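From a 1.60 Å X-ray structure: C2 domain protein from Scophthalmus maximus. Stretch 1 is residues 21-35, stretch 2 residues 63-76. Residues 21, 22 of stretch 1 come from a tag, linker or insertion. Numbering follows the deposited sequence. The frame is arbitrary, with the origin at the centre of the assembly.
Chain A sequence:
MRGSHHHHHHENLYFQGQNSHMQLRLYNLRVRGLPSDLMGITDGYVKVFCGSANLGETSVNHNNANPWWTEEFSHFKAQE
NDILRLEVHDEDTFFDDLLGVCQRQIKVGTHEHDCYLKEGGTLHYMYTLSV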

# COMPACT_ATOMS: atom_id res chain seq x y z
N HIS A 21 -20.82 -4.92 -8.06
CA HIS A 21 -19.56 -5.27 -7.40
C HIS A 21 -18.46 -5.43 -8.47
O HIS A 21 -18.68 -6.01 -9.54
CB HIS A 21 -19.67 -6.59 -6.62
CG HIS A 21 -20.39 -6.51 -5.30
ND1 HIS A 21 -20.58 -7.62 -4.51
CD2 HIS A 21 -20.95 -5.47 -4.64
CE1 HIS A 21 -21.24 -7.28 -3.42
NE2 HIS A 21 -21.48 -5.98 -3.47
N MET A 22 -17.28 -4.92 -8.17
CA MET A 22 -16.16 -5.02 -9.10
C MET A 22 -15.01 -5.70 -8.36
O MET A 22 -15.09 -5.94 -7.13
CB MET A 22 -15.75 -3.63 -9.61
CG MET A 22 -16.82 -2.98 -10.43
SD MET A 22 -16.47 -1.32 -11.00
CE MET A 22 -15.58 -1.78 -12.52
N GLN A 23 -13.94 -6.02 -9.11
CA GLN A 23 -12.75 -6.58 -8.50
C GLN A 23 -11.68 -5.50 -8.48
O GLN A 23 -11.41 -4.89 -9.52
CB GLN A 23 -12.23 -7.81 -9.26
CG GLN A 23 -10.81 -8.17 -8.79
CD GLN A 23 -10.17 -9.31 -9.58
OE1 GLN A 23 -10.45 -9.53 -10.77
NE2 GLN A 23 -9.27 -10.02 -8.92
N LEU A 24 -11.18 -5.22 -7.29
CA LEU A 24 -9.97 -4.42 -7.16
C LEU A 24 -8.78 -5.37 -6.98
O LEU A 24 -8.81 -6.25 -6.12
CB LEU A 24 -10.07 -3.47 -5.95
CG LEU A 24 -8.78 -2.69 -5.72
CD1 LEU A 24 -8.59 -1.65 -6.85
CD2 LEU A 24 -8.86 -2.01 -4.31
N ARG A 25 -7.73 -5.17 -7.80
CA ARG A 25 -6.44 -5.82 -7.60
C ARG A 25 -5.35 -4.75 -7.35
O ARG A 25 -5.20 -3.81 -8.14
CB ARG A 25 -6.10 -6.73 -8.77
CG ARG A 25 -4.75 -7.39 -8.59
CD ARG A 25 -4.34 -7.92 -9.93
NE ARG A 25 -3.01 -8.46 -9.86
CZ ARG A 25 -2.20 -8.46 -10.89
NH1 ARG A 25 -1.00 -9.01 -10.76
NH2 ARG A 25 -2.63 -7.92 -12.04
N LEU A 26 -4.73 -4.85 -6.18
CA LEU A 26 -3.66 -3.92 -5.81
C LEU A 26 -2.38 -4.73 -5.91
O LEU A 26 -2.33 -5.89 -5.42
CB LEU A 26 -3.86 -3.42 -4.43
CG LEU A 26 -2.69 -2.60 -3.85
CD1 LEU A 26 -2.60 -1.24 -4.57
CD2 LEU A 26 -2.93 -2.43 -2.42
N TYR A 27 -1.35 -4.21 -6.55
CA TYR A 27 -0.16 -5.02 -6.84
C TYR A 27 1.00 -4.16 -7.17
O TYR A 27 0.85 -2.91 -7.23
CB TYR A 27 -0.45 -6.04 -7.94
CG TYR A 27 -0.93 -5.46 -9.28
CD1 TYR A 27 -0.12 -5.50 -10.44
CD2 TYR A 27 -2.19 -4.96 -9.40
CE1 TYR A 27 -0.58 -4.98 -11.71
CE2 TYR A 27 -2.70 -4.45 -10.63
CZ TYR A 27 -1.88 -4.45 -11.79
OH TYR A 27 -2.38 -4.00 -12.96
N ASN A 28 2.16 -4.79 -7.31
CA ASN A 28 3.42 -4.08 -7.63
C ASN A 28 3.77 -3.00 -6.63
O ASN A 28 4.30 -1.94 -7.00
CB ASN A 28 3.48 -3.57 -9.11
CG ASN A 28 3.42 -4.73 -10.12
OD1 ASN A 28 3.48 -5.94 -9.70
ND2 ASN A 28 3.18 -4.42 -11.38
N LEU A 29 3.54 -3.27 -5.34
CA LEU A 29 3.99 -2.41 -4.27
C LEU A 29 5.51 -2.38 -4.12
O LEU A 29 6.20 -3.39 -4.03
CB LEU A 29 3.33 -2.84 -2.95
CG LEU A 29 1.84 -2.85 -2.95
CD1 LEU A 29 1.48 -3.74 -1.68
CD2 LEU A 29 1.43 -1.48 -2.73
N ARG A 30 6.06 -1.17 -4.12
CA ARG A 30 7.49 -1.09 -3.81
C ARG A 30 7.73 0.31 -3.28
O ARG A 30 6.99 1.25 -3.63
CB ARG A 30 8.32 -1.34 -5.06
CG ARG A 30 7.98 -0.34 -6.14
CD ARG A 30 7.92 -1.02 -7.41
NE ARG A 30 7.82 -0.04 -8.49
CZ ARG A 30 6.72 0.28 -9.14
NH1 ARG A 30 5.45 -0.15 -8.85
NH2 ARG A 30 6.86 1.18 -10.11
N VAL A 31 8.76 0.44 -2.46
CA VAL A 31 9.07 1.78 -1.96
C VAL A 31 10.50 2.06 -2.26
O VAL A 31 11.36 1.21 -2.17
CB VAL A 31 8.96 1.86 -0.45
CG1 VAL A 31 9.44 3.21 0.07
CG2 VAL A 31 7.49 1.66 -0.00
N ARG A 32 10.75 3.34 -2.53
CA ARG A 32 12.12 3.68 -2.62
C ARG A 32 12.31 4.76 -1.58
O ARG A 32 11.47 5.66 -1.46
CB ARG A 32 12.41 4.20 -3.99
CG ARG A 32 11.76 5.49 -4.25
CD ARG A 32 12.90 6.42 -4.72
NE ARG A 32 13.15 6.29 -6.14
CZ ARG A 32 12.24 6.53 -7.08
NH1 ARG A 32 12.55 6.42 -8.37
NH2 ARG A 32 11.00 6.90 -6.73
N GLY A 33 13.38 4.60 -0.80
CA GLY A 33 13.90 5.72 -0.01
C GLY A 33 13.35 5.76 1.41
O GLY A 33 13.25 6.85 2.01
N LEU A 34 13.01 4.58 1.95
CA LEU A 34 12.51 4.45 3.33
C LEU A 34 13.58 4.92 4.34
O LEU A 34 14.79 4.80 4.05
CB LEU A 34 12.14 2.97 3.57
CG LEU A 34 10.74 2.51 4.01
CD1 LEU A 34 9.63 3.52 3.72
CD2 LEU A 34 10.41 1.17 3.38
N PRO A 35 13.16 5.46 5.53
CA PRO A 35 14.10 5.95 6.56
C PRO A 35 15.24 4.99 6.90
O PRO A 35 15.06 3.76 6.88
CB PRO A 35 13.19 6.17 7.77
CG PRO A 35 11.91 6.63 7.16
CD PRO A 35 11.76 5.79 5.89
N ASN A 63 14.90 -4.67 7.33
CA ASN A 63 16.21 -4.05 7.09
C ASN A 63 16.37 -3.69 5.62
O ASN A 63 17.36 -4.06 4.98
CB ASN A 63 17.31 -5.03 7.52
CG ASN A 63 18.71 -4.45 7.39
OD1 ASN A 63 18.96 -3.32 7.83
ND2 ASN A 63 19.64 -5.20 6.77
N ASN A 64 15.40 -2.97 5.08
CA ASN A 64 15.38 -2.66 3.65
C ASN A 64 14.80 -1.26 3.38
O ASN A 64 13.60 -1.01 3.62
CB ASN A 64 14.59 -3.73 2.93
CG ASN A 64 14.82 -3.71 1.42
OD1 ASN A 64 15.37 -2.75 0.92
ND2 ASN A 64 14.38 -4.74 0.73
N ALA A 65 15.62 -0.35 2.88
CA ALA A 65 15.17 0.99 2.57
C ALA A 65 14.43 1.06 1.23
O ALA A 65 13.79 2.08 0.91
CB ALA A 65 16.35 1.95 2.53
N ASN A 66 14.56 -0.00 0.43
CA ASN A 66 13.91 -0.01 -0.88
C ASN A 66 13.27 -1.37 -1.14
O ASN A 66 13.63 -2.10 -2.09
CB ASN A 66 14.92 0.26 -1.98
CG ASN A 66 15.68 1.56 -1.77
OD1 ASN A 66 15.18 2.66 -2.06
ND2 ASN A 66 16.91 1.44 -1.22
N PRO A 67 12.28 -1.70 -0.33
CA PRO A 67 11.64 -3.02 -0.44
C PRO A 67 10.72 -3.08 -1.67
O PRO A 67 10.14 -2.09 -2.14
CB PRO A 67 10.80 -3.08 0.85
CG PRO A 67 10.50 -1.67 1.18
CD PRO A 67 11.71 -0.91 0.79
N TRP A 68 10.50 -4.29 -2.20
CA TRP A 68 9.27 -4.49 -2.98
C TRP A 68 8.62 -5.70 -2.36
O TRP A 68 9.33 -6.48 -1.76
CB TRP A 68 9.56 -4.70 -4.48
CG TRP A 68 10.34 -5.97 -4.86
CD1 TRP A 68 11.71 -6.16 -4.84
CD2 TRP A 68 9.76 -7.24 -5.28
NE1 TRP A 68 12.01 -7.46 -5.25
CE2 TRP A 68 10.84 -8.11 -5.54
CE3 TRP A 68 8.45 -7.67 -5.52
CZ2 TRP A 68 10.64 -9.41 -6.00
CZ3 TRP A 68 8.24 -8.96 -5.94
CH2 TRP A 68 9.35 -9.82 -6.22
N TRP A 69 7.30 -5.75 -2.44
CA TRP A 69 6.55 -6.91 -1.90
C TRP A 69 5.94 -7.72 -3.00
O TRP A 69 5.43 -7.22 -4.07
CB TRP A 69 5.44 -6.41 -0.97
CG TRP A 69 5.98 -5.72 0.27
CD1 TRP A 69 6.31 -6.31 1.46
CD2 TRP A 69 6.31 -4.33 0.41
NE1 TRP A 69 6.77 -5.37 2.35
CE2 TRP A 69 6.78 -4.14 1.75
CE3 TRP A 69 6.23 -3.23 -0.44
CZ2 TRP A 69 7.18 -2.91 2.24
CZ3 TRP A 69 6.57 -1.97 0.09
CH2 TRP A 69 7.04 -1.83 1.42
N THR A 70 5.88 -9.04 -2.73
CA THR A 70 5.25 -9.97 -3.70
C THR A 70 3.69 -9.96 -3.59
O THR A 70 3.01 -10.24 -4.56
CB THR A 70 5.66 -11.47 -3.41
OG1 THR A 70 5.38 -11.79 -2.04
CG2 THR A 70 7.12 -11.65 -3.61
N GLU A 71 3.26 -9.54 -2.41
CA GLU A 71 1.84 -9.53 -2.09
C GLU A 71 0.99 -8.73 -3.04
O GLU A 71 1.35 -7.63 -3.51
CB GLU A 71 1.53 -9.21 -0.64
CG GLU A 71 2.08 -10.14 0.36
CD GLU A 71 3.47 -9.83 0.85
OE1 GLU A 71 4.29 -9.08 0.21
OE2 GLU A 71 3.77 -10.34 1.93
N GLU A 72 -0.13 -9.32 -3.41
CA GLU A 72 -1.17 -8.66 -4.13
C GLU A 72 -2.44 -8.79 -3.26
O GLU A 72 -2.55 -9.74 -2.43
CB GLU A 72 -1.33 -9.22 -5.51
CG GLU A 72 0.05 -9.42 -6.20
CD GLU A 72 -0.08 -9.72 -7.66
OE1 GLU A 72 1.00 -9.55 -8.30
OE2 GLU A 72 -1.21 -10.10 -8.12
N PHE A 73 -3.35 -7.85 -3.44
CA PHE A 73 -4.56 -7.78 -2.63
C PHE A 73 -5.72 -7.66 -3.57
O PHE A 73 -5.74 -6.82 -4.50
CB PHE A 73 -4.50 -6.57 -1.66
CG PHE A 73 -3.33 -6.63 -0.69
CD1 PHE A 73 -3.50 -7.26 0.56
CD2 PHE A 73 -2.05 -6.12 -1.04
CE1 PHE A 73 -2.49 -7.36 1.45
CE2 PHE A 73 -1.02 -6.20 -0.11
CZ PHE A 73 -1.21 -6.85 1.13
N SER A 74 -6.75 -8.48 -3.35
CA SER A 74 -7.89 -8.33 -4.20
C SER A 74 -9.11 -8.17 -3.28
O SER A 74 -9.18 -8.71 -2.13
CB SER A 74 -8.02 -9.50 -5.23
OG SER A 74 -7.38 -9.25 -6.52
N HIS A 75 -10.03 -7.36 -3.77
CA HIS A 75 -11.33 -7.16 -3.10
C HIS A 75 -12.41 -7.34 -4.15
O HIS A 75 -12.46 -6.68 -5.23
CB HIS A 75 -11.41 -5.79 -2.43
CG HIS A 75 -12.67 -5.59 -1.61
ND1 HIS A 75 -13.21 -6.60 -0.82
CD2 HIS A 75 -13.45 -4.51 -1.42
CE1 HIS A 75 -14.29 -6.14 -0.20
NE2 HIS A 75 -14.44 -4.86 -0.53
N PHE A 76 -13.36 -8.25 -3.86
CA PHE A 76 -14.30 -8.56 -4.96
C PHE A 76 -15.65 -7.84 -4.85
O PHE A 76 -16.53 -8.10 -5.66
CB PHE A 76 -14.47 -10.07 -5.12
CG PHE A 76 -13.22 -10.75 -5.57
CD1 PHE A 76 -12.96 -10.89 -6.92
CD2 PHE A 76 -12.30 -11.20 -4.62
CE1 PHE A 76 -11.80 -11.50 -7.34
CE2 PHE A 76 -11.11 -11.80 -5.01
CZ PHE A 76 -10.87 -11.96 -6.39
O HOH W 1 2.68 -7.56 -7.29
O HOH W 2 3.06 -6.09 -4.45

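What fixes the register of the two backbones? Strand 22-32 runs antiparallel to the short strand that includes F73, S74 and H75. L24 N donates to H75 O at 2.8 Å and H75 N returns to L24 O at 2.9 Å; two residues on, L26 N to F73 O is 2.8 Å and F73 N to L26 O is 3.0 Å. Beyond this ladder the register shifts by one, and a second set of bonds begins with W69 N to L29 O at 3.1 Å and V31 N to P67 O at 2.9 Å.

How do the polar side chains reach across? R25 is extended, with chi1 to chi3 all t, which carries its guanidinium to E72. That glutamate, m then t, meets it edge-on in a salt bridge: NE of R25 lies 3.0 Å and NH1 2.9 Å from OE2 of E72. Q23, also t,t, sends NE2 to S74 OG at 3.2 Å.

What is buried between them? L24 and L26, both t,p, share one face of the sheet with F73 and H75; L26 CD2 lies 4.0 Å from F73 CD2. L29 instead adopts m,t, bringing CD1 to the edge of the F73 ring, 3.8 Å from CE2, while its CB sits 3.9 Å from W69 CE3. V31, at t, places CG2 3.7 Å from W69 CZ3, so V31 meets the edge of the indole, whose NE1 is satisfied elsewhere in the structure.

How is the far end closed? N66, chi1 m, turns OD1 to G33 N at 2.9 Å, and A65 O accepts from L34 N at 2.8 Å. G33 has a positive phi of 94°, a conformation that favours glycine. L34 lies between rotamer wells at both chi angles, yet its CD2 packs 3.6 Å from P67 CD, an apolar contact suited to this buried leucine.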